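Local coordinates for tyrosinase (Burkholderia thailandensis, PDB 5ZRD), which hydroxylates monophenols to catechols and probably oxidises these further to quinones at a dinuclear copper centre, at residues 382-387 with 394-399; 73-78 with 476-481. All coordinates share one frame; numbering follows the deposited sequence.

Interaction 1. Residues 382-387 with 394-399; sequences EAYTSE and RQLGFT
Gln395 supplies the one hydrogen bond between residues 394-399 and 382-387. Its CG lies anti to the carbonyl carbon (chi1 -64°), and the chain runs extended beyond CG to carry the amide across to the backbone of Glu387. There NE2 donates to Glu387 O at 2.8 Å, with an N-H...O angle of 162°. The donor sits in the plane of that carbonyl, on a lone pair, and the acceptor lies only 9° out of the glutamine amide plane, so the bond is nearly straight as well as close to coplanar. At the other end of the amide, OE1 accepts from the backbone N of Asn391, just ahead of helix 392-396, so both ends of the group are bonded and its rotation is fixed. Leu396 follows with a looser, apolar touch: its CD2 methyl approaches Tyr384 CE1 obliquely at 4.4 Å. Both side chains also rest on Tyr99 of helix 90-108. Gly397, with positive phi, then leads into strand 398-400. The carbonyl that Gln395 binds closes an ST turn, in which Thr385 OG1 accepts from Glu387 N, and the whole connection packs against the helix of the tyrosinase central domain that carries the copper ligand His94.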
# COMPACT_ATOMS: atom_id res chain seq x y z
N GLU A 382 -18.99 27.69 -8.18
CA GLU A 382 -17.54 27.89 -8.07
C GLU A 382 -17.13 27.99 -6.58
O GLU A 382 -17.83 28.59 -5.74
CB GLU A 382 -17.11 29.12 -8.89
CG GLU A 382 -16.62 28.80 -10.29
CD GLU A 382 -15.87 29.93 -10.97
OE1 GLU A 382 -15.40 29.71 -12.11
OE2 GLU A 382 -15.75 31.03 -10.37
N ALA A 383 -15.97 27.41 -6.28
CA ALA A 383 -15.44 27.37 -4.93
C ALA A 383 -15.11 28.78 -4.42
O ALA A 383 -14.40 29.55 -5.07
CB ALA A 383 -14.21 26.50 -4.93
N TYR A 384 -15.65 29.13 -3.26
CA TYR A 384 -15.14 30.29 -2.52
C TYR A 384 -13.63 30.15 -2.27
O TYR A 384 -13.13 29.04 -2.07
CB TYR A 384 -15.85 30.45 -1.18
CG TYR A 384 -17.15 31.19 -1.20
CD1 TYR A 384 -17.20 32.57 -1.05
CD2 TYR A 384 -18.35 30.52 -1.30
CE1 TYR A 384 -18.40 33.26 -1.03
CE2 TYR A 384 -19.55 31.19 -1.29
CZ TYR A 384 -19.58 32.56 -1.16
OH TYR A 384 -20.79 33.20 -1.15
N THR A 385 -12.94 31.30 -2.30
CA THR A 385 -11.57 31.47 -1.85
C THR A 385 -11.53 32.60 -0.82
O THR A 385 -12.49 33.31 -0.63
CB THR A 385 -10.61 31.91 -2.97
OG1 THR A 385 -10.98 33.25 -3.31
CG2 THR A 385 -10.63 30.99 -4.17
N SER A 386 -10.36 32.75 -0.20
CA SER A 386 -10.12 33.82 0.73
C SER A 386 -10.33 35.18 0.05
O SER A 386 -10.71 36.13 0.72
CB SER A 386 -8.74 33.73 1.31
OG SER A 386 -8.59 32.60 2.16
N GLU A 387 -10.11 35.26 -1.27
CA GLU A 387 -10.15 36.56 -2.00
C GLU A 387 -11.60 37.06 -2.02
O GLU A 387 -11.83 38.24 -2.02
CB GLU A 387 -9.48 36.42 -3.37
CG GLU A 387 -8.92 37.72 -3.93
CD GLU A 387 -7.48 38.11 -3.60
OE1 GLU A 387 -6.56 37.32 -3.91
OE2 GLU A 387 -7.26 39.25 -3.07
N ARG A 394 -18.51 44.75 1.99
CA ARG A 394 -18.58 44.88 0.51
C ARG A 394 -18.76 43.53 -0.17
O ARG A 394 -19.36 43.51 -1.22
CB ARG A 394 -17.32 45.54 -0.08
CG ARG A 394 -16.99 46.89 0.55
CD ARG A 394 -15.76 47.56 -0.04
NE ARG A 394 -15.55 48.85 0.62
CZ ARG A 394 -16.27 49.97 0.40
NH1 ARG A 394 -16.97 50.12 -0.72
NH2 ARG A 394 -16.27 50.93 1.33
N GLN A 395 -18.23 42.43 0.35
CA GLN A 395 -18.34 41.18 -0.41
C GLN A 395 -19.42 40.24 0.17
O GLN A 395 -19.94 39.40 -0.57
CB GLN A 395 -16.98 40.48 -0.48
CG GLN A 395 -15.90 41.25 -1.24
CD GLN A 395 -14.54 40.63 -1.04
OE1 GLN A 395 -13.92 40.76 0.02
NE2 GLN A 395 -14.05 39.92 -2.04
N LEU A 396 -19.77 40.32 1.45
CA LEU A 396 -20.67 39.30 2.07
C LEU A 396 -21.95 39.96 2.64
O LEU A 396 -22.86 39.26 3.06
CB LEU A 396 -19.92 38.53 3.17
CG LEU A 396 -18.72 37.69 2.74
CD1 LEU A 396 -18.15 36.95 3.94
CD2 LEU A 396 -19.06 36.69 1.65
N GLY A 397 -22.02 41.28 2.68
CA GLY A 397 -23.27 41.96 2.98
C GLY A 397 -23.56 42.06 4.47
O GLY A 397 -24.72 42.22 4.84
N PHE A 398 -22.54 41.98 5.35
CA PHE A 398 -22.80 42.10 6.81
C PHE A 398 -21.62 42.78 7.52
O PHE A 398 -20.52 42.92 7.00
CB PHE A 398 -23.11 40.73 7.40
CG PHE A 398 -21.92 39.85 7.66
CD1 PHE A 398 -21.20 39.95 8.85
CD2 PHE A 398 -21.50 38.92 6.72
CE1 PHE A 398 -20.09 39.16 9.09
CE2 PHE A 398 -20.41 38.10 6.99
CZ PHE A 398 -19.68 38.25 8.15
N THR A 399 -21.90 43.20 8.74
CA THR A 399 -20.95 43.85 9.59
C THR A 399 -21.20 43.38 11.03
O THR A 399 -22.17 42.67 11.32
CB THR A 399 -21.11 45.36 9.50
OG1 THR A 399 -19.91 45.97 10.00
CG2 THR A 399 -22.32 45.85 10.26

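Interaction 2. Residues 73-78 with 476-481; sequences DDIYPY and ANCLTH
Thr480 turns its methyl CG2 anti to the backbone N, with OG1 beside that N (chi1 -87°), and both branches thereby meet the ring of Pro77. The hydroxyl OG1 comes to 3.6 Å from Pro77 CB, while CG2 lies against the same ring, 3.8 Å from Pro77 CB and 3.9 Å from Pro77 CG. The two side chains pass at a slant, OG1 facing CB while CG2 lies over the CB-CG edge. In Cys478 the sulfur stands anti to the backbone N (chi1 -178°), and SG reaches the CG2 branch of Ile75 at 4.0 Å. This second touch is apolar, sulfur against methyl. No hydrogen bond crosses between the segments; Thr480 OG1 instead donates to Leu479 O at 2.6 Å, from a position 19° off the carbonyl plane. Around the contact the loops also meet other subunits: Asp74 forms a salt bridge with Arg64 of the second subunit, and Leu479 packs on Pro163 of a third. Cys478 and Thr480 are poorly ordered, which makes their distances less certain, and no Cys475-Cys478 disulfide is present here. With only van der Waals contacts across it and the threonine hydroxyl engaged locally, the junction is probably pliable, a brushing of two loops without directional bonds.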
# COMPACT_ATOMS: atom_id res chain seq x y z
N ASP A 73 8.01 5.30 9.39
CA ASP A 73 8.92 6.24 8.77
C ASP A 73 8.43 6.92 7.50
O ASP A 73 9.15 7.69 6.93
CB ASP A 73 10.23 5.55 8.44
CG ASP A 73 11.00 5.19 9.68
OD1 ASP A 73 10.80 5.85 10.72
OD2 ASP A 73 11.80 4.24 9.61
N ASP A 74 7.22 6.60 7.06
CA ASP A 74 6.74 7.07 5.78
C ASP A 74 5.46 7.85 5.92
O ASP A 74 5.06 8.60 5.01
CB ASP A 74 6.46 5.86 4.86
CG ASP A 74 7.72 5.18 4.32
OD1 ASP A 74 8.85 5.65 4.58
OD2 ASP A 74 7.57 4.12 3.67
N ILE A 75 4.77 7.61 7.04
CA ILE A 75 3.40 8.11 7.29
C ILE A 75 3.51 9.58 7.74
O ILE A 75 4.54 10.02 8.27
CB ILE A 75 2.67 7.26 8.36
CG1 ILE A 75 1.17 7.56 8.42
CG2 ILE A 75 3.32 7.43 9.74
CD1 ILE A 75 0.35 6.54 9.22
N TYR A 76 2.42 10.30 7.54
CA TYR A 76 2.34 11.69 7.79
C TYR A 76 0.89 11.99 8.14
O TYR A 76 -0.01 11.31 7.65
CB TYR A 76 2.81 12.50 6.58
CG TYR A 76 1.97 12.32 5.34
CD1 TYR A 76 0.80 13.03 5.16
CD2 TYR A 76 2.37 11.48 4.31
CE1 TYR A 76 0.03 12.89 4.02
CE2 TYR A 76 1.60 11.33 3.16
CZ TYR A 76 0.43 12.03 3.00
OH TYR A 76 -0.33 11.89 1.87
N PRO A 77 0.68 12.96 9.02
CA PRO A 77 -0.64 13.32 9.49
C PRO A 77 -1.44 14.03 8.40
O PRO A 77 -0.85 14.72 7.61
CB PRO A 77 -0.40 14.27 10.66
CG PRO A 77 0.98 14.85 10.39
CD PRO A 77 1.74 13.73 9.69
N TYR A 78 -2.75 13.85 8.38
CA TYR A 78 -3.65 14.53 7.45
C TYR A 78 -5.00 14.73 8.15
O TYR A 78 -5.22 14.13 9.21
CB TYR A 78 -3.79 13.76 6.14
CG TYR A 78 -4.58 12.48 6.24
CD1 TYR A 78 -3.98 11.30 6.65
CD2 TYR A 78 -5.92 12.43 5.89
CE1 TYR A 78 -4.68 10.11 6.70
CE2 TYR A 78 -6.64 11.25 5.96
CZ TYR A 78 -6.03 10.08 6.37
OH TYR A 78 -6.75 8.92 6.46
N ALA A 476 1.16 0.46 16.29
CA ALA A 476 1.31 0.79 17.74
C ALA A 476 2.50 1.75 17.97
O ALA A 476 2.60 2.38 19.03
CB ALA A 476 1.48 -0.48 18.55
N ASN A 477 3.36 1.88 16.96
CA ASN A 477 4.67 2.53 17.06
C ASN A 477 4.57 4.06 16.86
O ASN A 477 5.07 4.80 17.72
CB ASN A 477 5.67 1.91 16.07
CG ASN A 477 5.17 1.79 14.64
OD1 ASN A 477 4.05 2.19 14.31
ND2 ASN A 477 6.00 1.23 13.77
N CYS A 478 3.97 4.53 15.75
CA CYS A 478 3.96 5.99 15.34
C CYS A 478 2.52 6.51 15.21
O CYS A 478 1.78 6.17 14.27
CB CYS A 478 4.69 6.23 14.02
SG CYS A 478 4.76 7.97 13.47
N LEU A 479 2.17 7.39 16.15
CA LEU A 479 0.91 8.13 16.13
C LEU A 479 1.05 9.32 15.14
O LEU A 479 0.45 9.28 14.06
CB LEU A 479 0.59 8.57 17.56
CG LEU A 479 -0.89 8.71 17.90
CD1 LEU A 479 -1.16 8.32 19.35
CD2 LEU A 479 -1.37 10.12 17.61
N THR A 480 1.85 10.33 15.50
CA THR A 480 2.14 11.53 14.66
C THR A 480 3.20 12.38 15.37
O THR A 480 2.88 13.06 16.34
CB THR A 480 0.85 12.30 14.34
OG1 THR A 480 0.28 11.73 13.17
CG2 THR A 480 1.04 13.79 14.10
N HIS A 481 4.46 12.35 14.90
CA HIS A 481 5.59 12.96 15.65
C HIS A 481 5.65 14.48 15.43
O HIS A 481 5.58 14.96 14.29
CB HIS A 481 6.91 12.26 15.30
CG HIS A 481 7.14 11.02 16.09
ND1 HIS A 481 8.21 10.87 16.95
CD2 HIS A 481 6.42 9.88 16.19
CE1 HIS A 481 8.15 9.69 17.53
NE2 HIS A 481 7.06 9.06 17.08

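How the interactions relate
The centres of interactions 1 and 2 lie 36 Å apart and their nearest atoms about 19 Å, so they never touch. Along the chain the order is 73-78, 382-387, 394-399, 476-481: interaction 2 joins segments whose nearest ends are 398 residues apart, and interaction 1, with nearest ends seven apart, falls within that span. Helix 90-108 follows the first segment and underlies interaction 1. Neither contact reaches the copper site: Leu396 is about 11 Å from His94, and Pro77 about 12 Å from His85, between side chains. Interaction 1 thus closes a connection within one subunit, away from its interfaces, whereas interaction 2 lies in loops that also meet neighbouring subunits.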